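Local coordinates for putative 3-hydroxybutyryl-CoA dehydratase (Rhodopseudomonas palustris, PDB 3HIN), which probably acts as a lyase of the enoyl-CoA hydratase/isomerase family, perhaps dehydrating 3-hydroxybutyryl-CoA, at residues V26-L40 with V62-D76. Residues are numbered along the deposited sequence; the frame is centred on the assembly and turned at random.
Sequences VLTIGLNRPKKRNAL and VVIHGIGDHFSAGLD
G30 lies over one face of the H65 ring, its CA 3.6 Å from the ring centroid in a CH-pi contact. At the edge of that ring, in its plane, a water hydrogen-bonded to NE2 also hydrogen-bonds OG1 of T28. H65 CG stands between its backbone N and carbonyl carbon (chi1 64°), bringing the ring end nearer G30. The H70 ring has R37 CD over one face and D69 CB over the opposite one. Its ND1 hydrogen-bonds the backbone N of A116. The R37 guanidinium stands nearly upright to this ring, planes 82° apart, with A73 CB over one face. K36 CD covers one face of the R33 guanidinium, and A39 O sits at its edge. R33 NH1 and NH2 both form a salt bridge to OD2 of D76, at 3.2 and 3.0 Å; K36 NZ is the weak third member of this network at 3.4 Å. S78 OG hydrogen-bonds both D76 OD1 and K36 NZ, and E79 OE2 makes a salt bridge to R33 NH1.

Strands 26-31 and 61-66 run parallel, joined through helix 42-51 as a beta-alpha-beta unit of the crotonase-like fold. Backbone hydrogen bonds such as I29 N to V63 O (2.8 Å) link them. On the face carrying I29, L31, V62 and I64, I29 CD1 meets V62 CG1 at 3.7 Å and L31 CD1 meets I64 CG2. L31 CD2 rests over the F71 ring.

Beyond the strands, N38 ties the two loops together. Its ND2 donates to I67 O at 3.1 Å, to F71 O at 3.0 Å from above the carbonyl plane, and more weakly to H70 O. OD1 accepts from R33 N. A leucine here would probably leave the carbonyls of I67 and F71 and the N-H of R33 without these mates.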
ATOM      1  N   VAL A  26     -24.130  22.714 -16.460  1.00 35.97           N
ATOM      2  CA  VAL A  26     -22.891  22.783 -15.708  1.00 37.13           C
ATOM      3  C   VAL A  26     -23.094  23.413 -14.323  1.00 36.95           C
ATOM      4  O   VAL A  26     -23.488  24.602 -14.187  1.00 35.89           O
ATOM      5  CB  VAL A  26     -21.810  23.591 -16.457  1.00 37.14           C
ATOM      6  CG1 VAL A  26     -20.435  23.493 -15.716  1.00 40.50           C
ATOM      7  CG2 VAL A  26     -21.683  23.048 -17.886  1.00 37.86           C
ATOM      8  N   LEU A  27     -22.833  22.606 -13.309  1.00 36.92           N
ATOM      9  CA  LEU A  27     -22.812  23.066 -11.923  1.00 36.38           C
ATOM     10  C   LEU A  27     -21.484  23.760 -11.684  1.00 36.94           C
ATOM     11  O   LEU A  27     -20.420  23.136 -11.784  1.00 36.57           O
ATOM     12  CB  LEU A  27     -22.966  21.894 -10.989  1.00 36.19           C
ATOM     13  CG  LEU A  27     -23.056  22.184  -9.479  1.00 37.85           C
ATOM     14  CD1 LEU A  27     -24.407  22.819  -9.133  1.00 37.33           C
ATOM     15  CD2 LEU A  27     -22.773  20.942  -8.670  1.00 37.38           C
ATOM     16  N   THR A  28     -21.522  25.059 -11.428  1.00 36.55           N
ATOM     17  CA  THR A  28     -20.284  25.728 -11.171  1.00 36.17           C
ATOM     18  C   THR A  28     -20.085  25.981  -9.704  1.00 36.63           C
ATOM     19  O   THR A  28     -21.029  26.431  -9.027  1.00 38.37           O
ATOM     20  CB  THR A  28     -20.141  27.034 -11.981  1.00 36.49           C
ATOM     21  OG1 THR A  28     -21.023  28.035 -11.472  1.00 35.60           O
ATOM     22  CG2 THR A  28     -20.390  26.717 -13.488  1.00 32.44           C
ATOM     23  N   ILE A  29     -18.857  25.753  -9.237  1.00 34.69           N
ATOM     24  CA  ILE A  29     -18.549  25.785  -7.823  1.00 34.39           C
ATOM     25  C   ILE A  29     -17.351  26.684  -7.531  1.00 34.29           C
ATOM     26  O   ILE A  29     -16.196  26.287  -7.720  1.00 34.50           O
ATOM     27  CB  ILE A  29     -18.204  24.388  -7.305  1.00 33.67           C
ATOM     28  CG1 ILE A  29     -19.394  23.443  -7.414  1.00 32.50           C
ATOM     29  CG2 ILE A  29     -17.805  24.496  -5.828  1.00 34.02           C
ATOM     30  CD1 ILE A  29     -19.058  21.946  -6.982  1.00 34.97           C
ATOM     31  N   GLY A  30     -17.601  27.878  -7.022  1.00 32.79           N
ATOM     32  CA  GLY A  30     -16.495  28.810  -6.868  1.00 33.09           C
ATOM     33  C   GLY A  30     -15.994  28.877  -5.466  1.00 32.43           C
ATOM     34  O   GLY A  30     -16.764  29.113  -4.572  1.00 33.47           O
ATOM     35  N   LEU A  31     -14.707  28.616  -5.268  1.00 34.06           N
ATOM     36  CA  LEU A  31     -14.104  28.687  -3.943  1.00 32.81           C
ATOM     37  C   LEU A  31     -14.056  30.176  -3.583  1.00 33.82           C
ATOM     38  O   LEU A  31     -13.517  31.005  -4.340  1.00 32.77           O
ATOM     39  CB  LEU A  31     -12.676  28.138  -3.975  1.00 33.51           C
ATOM     40  CG  LEU A  31     -12.450  26.614  -3.852  1.00 33.87           C
ATOM     41  CD1 LEU A  31     -13.574  25.712  -4.332  1.00 34.12           C
ATOM     42  CD2 LEU A  31     -11.119  26.233  -4.439  1.00 33.98           C
ATOM     43  N   ASN A  32     -14.607  30.482  -2.411  1.00 33.25           N
ATOM     44  CA  ASN A  32     -14.954  31.824  -2.084  1.00 34.72           C
ATOM     45  C   ASN A  32     -14.439  32.221  -0.691  1.00 34.61           C
ATOM     46  O   ASN A  32     -15.225  32.574   0.160  1.00 35.23           O
ATOM     47  CB  ASN A  32     -16.471  31.985  -2.176  1.00 34.21           C
ATOM     48  CG  ASN A  32     -16.914  33.444  -2.029  1.00 37.35           C
ATOM     49  OD1 ASN A  32     -16.211  34.365  -2.451  1.00 35.07           O
ATOM     50  ND2 ASN A  32     -18.080  33.654  -1.404  1.00 40.79           N
ATOM     51  N   ARG A  33     -13.136  32.140  -0.469  1.00 34.11           N
ATOM     52  CA  ARG A  33     -12.528  32.716   0.741  1.00 35.04           C
ATOM     53  C   ARG A  33     -11.406  33.589   0.250  1.00 36.27           C
ATOM     54  O   ARG A  33     -10.253  33.341   0.517  1.00 37.28           O
ATOM     55  CB  ARG A  33     -12.036  31.649   1.689  1.00 33.92           C
ATOM     56  CG  ARG A  33     -13.065  30.703   2.110  1.00 33.10           C
ATOM     57  CD  ARG A  33     -12.462  29.740   3.079  1.00 34.81           C
ATOM     58  NE  ARG A  33     -12.463  30.388   4.390  1.00 34.72           N
ATOM     59  CZ  ARG A  33     -11.552  30.136   5.322  1.00 33.84           C
ATOM     60  NH1 ARG A  33     -11.609  30.773   6.479  1.00 36.07           N
ATOM     61  NH2 ARG A  33     -10.571  29.266   5.068  1.00 31.75           N
ATOM     62  N   PRO A  34     -11.750  34.593  -0.561  1.00 38.79           N
ATOM     63  CA  PRO A  34     -10.702  35.344  -1.264  1.00 40.55           C
ATOM     64  C   PRO A  34      -9.680  36.107  -0.363  1.00 41.74           C
ATOM     65  O   PRO A  34      -8.520  36.282  -0.763  1.00 42.24           O
ATOM     66  CB  PRO A  34     -11.503  36.281  -2.202  1.00 40.78           C
ATOM     67  CG  PRO A  34     -12.917  36.347  -1.573  1.00 40.36           C
ATOM     68  CD  PRO A  34     -13.120  34.976  -0.994  1.00 38.16           C
ATOM     69  N   LYS A  35     -10.085  36.509   0.842  1.00 42.42           N
ATOM     70  CA  LYS A  35      -9.195  37.243   1.736  1.00 42.51           C
ATOM     71  C   LYS A  35      -8.040  36.370   2.181  1.00 42.13           C
ATOM     72  O   LYS A  35      -6.981  36.857   2.570  1.00 41.64           O
ATOM     73  CB  LYS A  35      -9.954  37.792   2.948  1.00 42.95           C
ATOM     74  CG  LYS A  35     -11.059  38.778   2.554  1.00 45.82           C
ATOM     75  CD  LYS A  35     -11.425  39.770   3.703  1.00 51.05           C
ATOM     76  CE  LYS A  35     -12.339  40.886   3.134  1.00 53.93           C
ATOM     77  NZ  LYS A  35     -11.996  42.254   3.660  1.00 53.83           N
ATOM     78  N   LYS A  36      -8.266  35.066   2.162  1.00 42.18           N
ATOM     79  CA  LYS A  36      -7.179  34.128   2.366  1.00 41.85           C
ATOM     80  C   LYS A  36      -6.945  33.205   1.178  1.00 40.84           C
ATOM     81  O   LYS A  36      -6.623  32.027   1.349  1.00 40.57           O
ATOM     82  CB  LYS A  36      -7.405  33.352   3.647  1.00 43.83           C
ATOM     83  CG  LYS A  36      -8.840  33.077   3.930  1.00 45.53           C
ATOM     84  CD  LYS A  36      -9.245  33.556   5.310  1.00 45.83           C
ATOM     85  CE  LYS A  36      -8.115  33.461   6.323  1.00 48.33           C
ATOM     86  NZ  LYS A  36      -8.649  33.218   7.676  1.00 46.63           N
ATOM     87  N   ARG A  37      -7.086  33.753  -0.034  1.00 39.57           N
ATOM     88  CA  ARG A  37      -6.681  33.039  -1.251  1.00 38.80           C
ATOM     89  C   ARG A  37      -7.319  31.674  -1.247  1.00 37.15           C
ATOM     90  O   ARG A  37      -6.686  30.686  -1.611  1.00 36.13           O
ATOM     91  CB  ARG A  37      -5.127  32.944  -1.364  1.00 39.50           C
ATOM     92  CG  ARG A  37      -4.380  34.354  -1.175  1.00 40.48           C
ATOM     93  CD  ARG A  37      -2.858  34.257  -1.532  1.00 46.91           C
ATOM     94  NE  ARG A  37      -2.124  33.473  -0.526  1.00 48.28           N
ATOM     95  CZ  ARG A  37      -0.994  32.778  -0.727  1.00 49.25           C
ATOM     96  NH1 ARG A  37      -0.416  32.716  -1.933  1.00 48.52           N
ATOM     97  NH2 ARG A  37      -0.444  32.117   0.296  1.00 47.92           N
ATOM     98  N   ASN A  38      -8.570  31.606  -0.781  1.00 35.43           N
ATOM     99  CA  ASN A  38      -9.343  30.389  -0.919  1.00 35.03           C
ATOM    100  C   ASN A  38      -8.692  29.236  -0.180  1.00 35.73           C
ATOM    101  O   ASN A  38      -8.784  28.054  -0.574  1.00 35.02           O
ATOM    102  CB  ASN A  38      -9.551  30.070  -2.418  1.00 34.24           C
ATOM    103  CG  ASN A  38     -10.464  31.087  -3.120  1.00 36.33           C
ATOM    104  OD1 ASN A  38     -11.268  31.781  -2.459  1.00 35.40           O
ATOM    105  ND2 ASN A  38     -10.301  31.236  -4.463  1.00 35.55           N
ATOM    106  N   ALA A  39      -7.982  29.586   0.889  1.00 35.66           N
ATOM    107  CA  ALA A  39      -7.511  28.622   1.824  1.00 36.15           C
ATOM    108  C   ALA A  39      -8.637  27.654   2.226  1.00 37.13           C
ATOM    109  O   ALA A  39      -9.725  28.066   2.651  1.00 35.93           O
ATOM    110  CB  ALA A  39      -6.940  29.342   3.072  1.00 36.64           C
ATOM    111  N   LEU A  40      -8.362  26.362   2.094  1.00 36.35           N
ATOM    112  CA  LEU A  40      -9.316  25.301   2.442  1.00 36.00           C
ATOM    113  C   LEU A  40      -9.423  25.152   3.946  1.00 35.93           C
ATOM    114  O   LEU A  40      -8.428  25.295   4.621  1.00 37.81           O
ATOM    115  CB  LEU A  40      -8.863  23.965   1.835  1.00 34.87           C
ATOM    116  CG  LEU A  40      -8.461  24.026   0.366  1.00 34.74           C
ATOM    117  CD1 LEU A  40      -7.999  22.611  -0.111  1.00 34.69           C
ATOM    118  CD2 LEU A  40      -9.604  24.688  -0.546  1.00 34.09           C
ATOM    119  N   VAL A  62     -19.279  19.572 -13.904  1.00 32.74           N
ATOM    120  CA  VAL A  62     -18.952  20.403 -12.766  1.00 33.32           C
ATOM    121  C   VAL A  62     -17.682  21.158 -13.090  1.00 31.98           C
ATOM    122  O   VAL A  62     -16.682  20.532 -13.435  1.00 33.65           O
ATOM    123  CB  VAL A  62     -18.655  19.585 -11.462  1.00 32.46           C
ATOM    124  CG1 VAL A  62     -18.439  20.565 -10.334  1.00 31.18           C
ATOM    125  CG2 VAL A  62     -19.774  18.701 -11.105  1.00 31.63           C
ATOM    126  N   VAL A  63     -17.719  22.489 -12.975  1.00 31.69           N
ATOM    127  CA  VAL A  63     -16.500  23.321 -13.018  1.00 31.23           C
ATOM    128  C   VAL A  63     -16.229  23.847 -11.613  1.00 32.16           C
ATOM    129  O   VAL A  63     -17.096  24.512 -11.024  1.00 32.39           O
ATOM    130  CB  VAL A  63     -16.676  24.510 -13.974  1.00 30.70           C
ATOM    131  CG1 VAL A  63     -15.543  25.527 -13.800  1.00 29.81           C
ATOM    132  CG2 VAL A  63     -16.687  23.969 -15.432  1.00 33.98           C
ATOM    133  N   ILE A  64     -15.048  23.546 -11.065  1.00 32.44           N
ATOM    134  CA  ILE A  64     -14.621  24.141  -9.826  1.00 32.15           C
ATOM    135  C   ILE A  64     -13.600  25.244 -10.093  1.00 34.51           C
ATOM    136  O   ILE A  64     -12.656  25.066 -10.854  1.00 36.65           O
ATOM    137  CB  ILE A  64     -13.961  23.150  -8.949  1.00 32.83           C
ATOM    138  CG1 ILE A  64     -14.891  22.006  -8.655  1.00 29.14           C
ATOM    139  CG2 ILE A  64     -13.468  23.849  -7.606  1.00 29.09           C
ATOM    140  CD1 ILE A  64     -14.146  20.890  -7.932  1.00 34.53           C
ATOM    141  N   HIS A  65     -13.796  26.390  -9.486  1.00 32.63           N
ATOM    142  CA  HIS A  65     -13.019  27.556  -9.884  1.00 32.82           C
ATOM    143  C   HIS A  65     -12.818  28.463  -8.694  1.00 31.56           C
ATOM    144  O   HIS A  65     -13.429  28.255  -7.698  1.00 30.70           O
ATOM    145  CB  HIS A  65     -13.734  28.288 -11.020  1.00 32.25           C
ATOM    146  CG  HIS A  65     -15.057  28.872 -10.648  1.00 33.05           C
ATOM    147  ND1 HIS A  65     -15.284  30.238 -10.588  1.00 32.06           N
ATOM    148  CD2 HIS A  65     -16.245  28.283 -10.395  1.00 32.28           C
ATOM    149  CE1 HIS A  65     -16.538  30.458 -10.238  1.00 34.41           C
ATOM    150  NE2 HIS A  65     -17.148  29.288 -10.136  1.00 34.68           N
ATOM    151  N   GLY A  66     -11.910  29.427  -8.773  1.00 32.35           N
ATOM    152  CA  GLY A  66     -11.659  30.303  -7.612  1.00 34.30           C
ATOM    153  C   GLY A  66     -12.194  31.719  -7.814  1.00 35.27           C
ATOM    154  O   GLY A  66     -12.151  32.291  -8.933  1.00 34.86           O
ATOM    155  N   ILE A  67     -12.787  32.278  -6.760  1.00 38.06           N
ATOM    156  CA  ILE A  67     -13.218  33.677  -6.810  1.00 37.79           C
ATOM    157  C   ILE A  67     -11.951  34.407  -6.405  1.00 38.48           C
ATOM    158  O   ILE A  67     -11.286  33.964  -5.494  1.00 39.20           O
ATOM    159  CB  ILE A  67     -14.311  33.969  -5.795  1.00 38.11           C
ATOM    160  CG1 ILE A  67     -15.481  32.974  -5.970  1.00 38.76           C
ATOM    161  CG2 ILE A  67     -14.799  35.445  -5.924  1.00 39.93           C
ATOM    162  CD1 ILE A  67     -16.382  33.207  -7.232  1.00 37.42           C
ATOM    163  N   GLY A  68     -11.612  35.513  -7.066  1.00 37.40           N
ATOM    164  CA  GLY A  68     -10.417  36.249  -6.700  1.00 38.37           C
ATOM    165  C   GLY A  68      -9.285  35.984  -7.670  1.00 38.31           C
ATOM    166  O   GLY A  68      -9.492  35.463  -8.768  1.00 39.55           O
ATOM    167  N   ASP A  69      -8.082  36.317  -7.265  1.00 37.88           N
ATOM    168  CA  ASP A  69      -6.929  36.032  -8.097  1.00 38.56           C
ATOM    169  C   ASP A  69      -6.430  34.588  -7.992  1.00 37.71           C
ATOM    170  O   ASP A  69      -5.662  34.168  -8.841  1.00 37.87           O
ATOM    171  CB  ASP A  69      -5.790  36.981  -7.739  1.00 38.83           C
ATOM    172  CG  ASP A  69      -6.163  38.474  -7.945  1.00 43.15           C
ATOM    173  OD1 ASP A  69      -7.107  38.797  -8.735  1.00 39.38           O
ATOM    174  OD2 ASP A  69      -5.458  39.321  -7.305  1.00 44.81           O
ATOM    175  N   HIS A  70      -6.874  33.820  -6.997  1.00 36.50           N
ATOM    176  CA  HIS A  70      -6.256  32.499  -6.768  1.00 37.12           C
ATOM    177  C   HIS A  70      -7.240  31.333  -6.824  1.00 36.15           C
ATOM    178  O   HIS A  70      -8.451  31.479  -6.520  1.00 37.24           O
ATOM    179  CB  HIS A  70      -5.442  32.461  -5.443  1.00 37.59           C
ATOM    180  CG  HIS A  70      -4.509  33.611  -5.305  1.00 37.07           C
ATOM    181  ND1 HIS A  70      -3.237  33.595  -5.847  1.00 38.30           N
ATOM    182  CD2 HIS A  70      -4.703  34.859  -4.807  1.00 37.10           C
ATOM    183  CE1 HIS A  70      -2.668  34.774  -5.637  1.00 41.69           C
ATOM    184  NE2 HIS A  70      -3.542  35.559  -5.016  1.00 40.16           N
ATOM    185  N   PHE A  71      -6.710  30.168  -7.206  1.00 35.50           N
ATOM    186  CA  PHE A  71      -7.473  28.957  -7.064  1.00 32.47           C
ATOM    187  C   PHE A  71      -7.598  28.577  -5.569  1.00 31.51           C
ATOM    188  O   PHE A  71      -8.679  28.718  -4.968  1.00 31.41           O
ATOM    189  CB  PHE A  71      -6.864  27.845  -7.877  1.00 31.97           C
ATOM    190  CG  PHE A  71      -7.706  26.647  -7.872  1.00 31.00           C
ATOM    191  CD1 PHE A  71      -8.975  26.667  -8.505  1.00 30.73           C
ATOM    192  CD2 PHE A  71      -7.311  25.526  -7.208  1.00 28.49           C
ATOM    193  CE1 PHE A  71      -9.801  25.500  -8.479  1.00 31.33           C
ATOM    194  CE2 PHE A  71      -8.128  24.324  -7.201  1.00 30.41           C
ATOM    195  CZ  PHE A  71      -9.349  24.319  -7.789  1.00 26.16           C
ATOM    196  N   SER A  72      -6.500  28.145  -4.965  1.00 30.44           N
ATOM    197  CA  SER A  72      -6.458  27.888  -3.532  1.00 32.19           C
ATOM    198  C   SER A  72      -5.021  27.757  -3.113  1.00 33.52           C
ATOM    199  O   SER A  72      -4.210  27.105  -3.773  1.00 33.12           O
ATOM    200  CB  SER A  72      -7.244  26.635  -3.149  1.00 31.37           C
ATOM    201  OG  SER A  72      -6.988  26.265  -1.807  1.00 33.23           O
ATOM    202  N   ALA A  73      -4.705  28.416  -2.010  1.00 35.26           N
ATOM    203  CA  ALA A  73      -3.399  28.354  -1.403  1.00 36.04           C
ATOM    204  C   ALA A  73      -3.326  27.174  -0.455  1.00 37.22           C
ATOM    205  O   ALA A  73      -2.405  27.076   0.322  1.00 37.13           O
ATOM    206  CB  ALA A  73      -3.139  29.676  -0.636  1.00 37.38           C
ATOM    207  N   GLY A  74      -4.327  26.301  -0.494  1.00 37.99           N
ATOM    208  CA  GLY A  74      -4.328  25.145   0.369  1.00 39.68           C
ATOM    209  C   GLY A  74      -4.766  25.443   1.785  1.00 40.45           C
ATOM    210  O   GLY A  74      -5.613  26.303   1.988  1.00 40.11           O
ATOM    211  N   LEU A  75      -4.204  24.699   2.744  1.00 42.79           N
ATOM    212  CA  LEU A  75      -4.708  24.621   4.099  1.00 45.99           C
ATOM    213  C   LEU A  75      -4.559  25.962   4.821  1.00 47.05           C
ATOM    214  O   LEU A  75      -3.492  26.562   4.786  1.00 46.73           O
ATOM    215  CB  LEU A  75      -4.063  23.450   4.896  1.00 46.35           C
ATOM    216  CG  LEU A  75      -4.490  23.141   6.378  1.00 49.31           C
ATOM    217  CD1 LEU A  75      -6.016  23.042   6.596  1.00 51.69           C
ATOM    218  CD2 LEU A  75      -3.804  21.875   7.032  1.00 49.66           C
ATOM    219  N   ASP A  76      -5.678  26.415   5.414  1.00 48.94           N
ATOM    220  CA  ASP A  76      -5.762  27.640   6.211  1.00 49.76           C
ATOM    221  C   ASP A  76      -4.812  27.574   7.429  1.00 51.03           C
ATOM    222  O   ASP A  76      -5.047  26.875   8.446  1.00 50.63           O
ATOM    223  CB  ASP A  76      -7.214  27.943   6.642  1.00 48.93           C
ATOM    224  CG  ASP A  76      -7.397  29.394   7.188  1.00 49.33           C
ATOM    225  OD1 ASP A  76      -6.361  30.034   7.557  1.00 45.98           O
ATOM    226  OD2 ASP A  76      -8.571  29.896   7.214  1.00 40.56           O
TER
HETATM  227  O   HOH W   1     -19.878  29.228  -9.269  1.00 32.91           O